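Local coordinates for protein borrelidin polyketide synthase, type I (Streptomyces parvulus, PDB 6OBT) that probably removes water from beta-hydroxyacyl intermediates, as a dehydratase domain of the polyketide synthase that assembles borrelidin, at residues D260-A265 / P291-G296. Residues are numbered along the deposited sequence; the frame is centred on the assembly and turned at random.
Sequences DVRLFA and PVLTIG
F264 reaches across to the neighbouring strand, where its side chain crosses that of T294 at about a right angle. The methyl CG2 of T294 sits at the ring edge, in plane, 3.6 Å from F264 CE2, while T294 OG1 approaches obliquely, 3.4 Å from F264 CZ. Farther along the ring, F264 CD2 touches CB of P291. With CG turned beside the backbone N (chi1 -53°), the phenyl runs back over the strand pair, and its CE1 lies over one face of the R262 guanidinium, offset toward the rim. On the opposite side of the sheet, shared by V261, L263, L293 and I295, V261 CG1 meets L293 CD1 at 3.9 Å and V261 CG2 lies beside I295 CG2. L263 and V292 lie side by side at the bulge, CD1 against CG1. The strands 261-263 and 291-295 are antiparallel neighbours at 176° in the dehydratase's double hot-dog fold, and helix 83-97 covers V261 and L263. R262 and T294 form the hydrogen-bonded pair, joined both ways: R262 N to T294 O (2.9 Å) and T294 N to R262 O (3.0 Å), both in the carbonyl plane. F264 N donates to V292 O (2.7 Å) from above the V292 carbonyl plane; in the same register, G296 N bonds to D260 O from well above its carbonyl plane. Outward, D260 and V261 form a G1 bulge against V102, and V292 and L293 a classic bulge against A284. The R262 guanidinium is held by D100 in a salt bridge and by the carbonyl of P160.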
# COMPACT_ATOMS: atom_id res chain seq x y z
N ASP A 260 -5.54 -18.43 -20.00
CA ASP A 260 -6.34 -19.43 -19.27
C ASP A 260 -5.47 -20.34 -18.40
O ASP A 260 -5.41 -21.56 -18.58
CB ASP A 260 -7.18 -20.25 -20.25
CG ASP A 260 -8.19 -19.41 -21.00
OD1 ASP A 260 -8.36 -19.64 -22.21
OD2 ASP A 260 -8.81 -18.53 -20.37
N VAL A 261 -4.84 -19.72 -17.40
CA VAL A 261 -4.00 -20.42 -16.44
C VAL A 261 -4.80 -20.67 -15.17
O VAL A 261 -5.42 -19.75 -14.62
CB VAL A 261 -2.72 -19.63 -16.11
CG1 VAL A 261 -1.76 -20.49 -15.30
CG2 VAL A 261 -2.07 -19.12 -17.38
N ARG A 262 -4.80 -21.92 -14.70
CA ARG A 262 -5.45 -22.27 -13.45
C ARG A 262 -4.52 -23.12 -12.61
O ARG A 262 -3.82 -24.00 -13.13
CB ARG A 262 -6.78 -23.02 -13.68
CG ARG A 262 -7.80 -22.23 -14.47
CD ARG A 262 -9.18 -22.33 -13.86
NE ARG A 262 -9.89 -23.51 -14.34
CZ ARG A 262 -11.02 -23.98 -13.82
NH1 ARG A 262 -11.57 -23.36 -12.78
NH2 ARG A 262 -11.59 -25.06 -14.32
N LEU A 263 -4.52 -22.87 -11.30
CA LEU A 263 -3.73 -23.63 -10.35
C LEU A 263 -4.69 -24.34 -9.41
O LEU A 263 -5.47 -23.70 -8.70
CB LEU A 263 -2.77 -22.71 -9.59
CG LEU A 263 -1.85 -23.40 -8.58
CD1 LEU A 263 -0.86 -24.32 -9.31
CD2 LEU A 263 -1.11 -22.41 -7.72
N PHE A 264 -4.64 -25.68 -9.41
CA PHE A 264 -5.60 -26.46 -8.64
C PHE A 264 -5.08 -26.87 -7.27
O PHE A 264 -5.89 -27.20 -6.40
CB PHE A 264 -6.02 -27.70 -9.43
CG PHE A 264 -6.50 -27.38 -10.81
CD1 PHE A 264 -7.75 -26.82 -11.00
CD2 PHE A 264 -5.70 -27.62 -11.91
CE1 PHE A 264 -8.20 -26.49 -12.28
CE2 PHE A 264 -6.14 -27.30 -13.18
CZ PHE A 264 -7.39 -26.73 -13.36
N ALA A 265 -3.78 -26.78 -7.04
CA ALA A 265 -3.19 -27.26 -5.80
C ALA A 265 -1.95 -26.45 -5.49
O ALA A 265 -1.22 -26.05 -6.41
CB ALA A 265 -2.82 -28.74 -5.91
N PRO A 291 -4.91 -33.16 -10.42
CA PRO A 291 -4.57 -31.98 -11.23
C PRO A 291 -3.84 -30.94 -10.39
O PRO A 291 -4.07 -30.81 -9.18
CB PRO A 291 -5.94 -31.48 -11.70
CG PRO A 291 -6.81 -32.67 -11.64
CD PRO A 291 -6.35 -33.44 -10.44
N VAL A 292 -2.91 -30.23 -11.03
CA VAL A 292 -2.14 -29.16 -10.39
C VAL A 292 -2.22 -27.89 -11.22
O VAL A 292 -2.51 -26.81 -10.68
CB VAL A 292 -0.65 -29.56 -10.18
CG1 VAL A 292 0.15 -28.37 -9.55
CG2 VAL A 292 -0.52 -30.82 -9.33
N LEU A 293 -1.98 -27.98 -12.52
CA LEU A 293 -1.87 -26.76 -13.32
C LEU A 293 -2.36 -26.99 -14.73
O LEU A 293 -2.09 -28.04 -15.34
CB LEU A 293 -0.41 -26.26 -13.33
CG LEU A 293 0.01 -25.11 -14.26
CD1 LEU A 293 -0.39 -23.75 -13.67
CD2 LEU A 293 1.51 -25.17 -14.53
N THR A 294 -3.09 -26.00 -15.26
CA THR A 294 -3.43 -25.94 -16.68
C THR A 294 -3.08 -24.57 -17.24
O THR A 294 -3.35 -23.54 -16.61
CB THR A 294 -4.93 -26.24 -16.91
OG1 THR A 294 -5.73 -25.47 -16.02
CG2 THR A 294 -5.21 -27.71 -16.66
N ILE A 295 -2.48 -24.57 -18.44
CA ILE A 295 -2.27 -23.36 -19.24
C ILE A 295 -3.00 -23.57 -20.56
O ILE A 295 -2.59 -24.40 -21.39
CB ILE A 295 -0.79 -23.07 -19.49
CG1 ILE A 295 0.01 -23.01 -18.18
CG2 ILE A 295 -0.62 -21.75 -20.24
CD1 ILE A 295 1.54 -22.85 -18.44
N GLY A 296 -4.07 -22.79 -20.77
CA GLY A 296 -4.85 -22.92 -21.99
C GLY A 296 -4.06 -22.62 -23.25
O GLY A 296 -4.26 -23.26 -24.28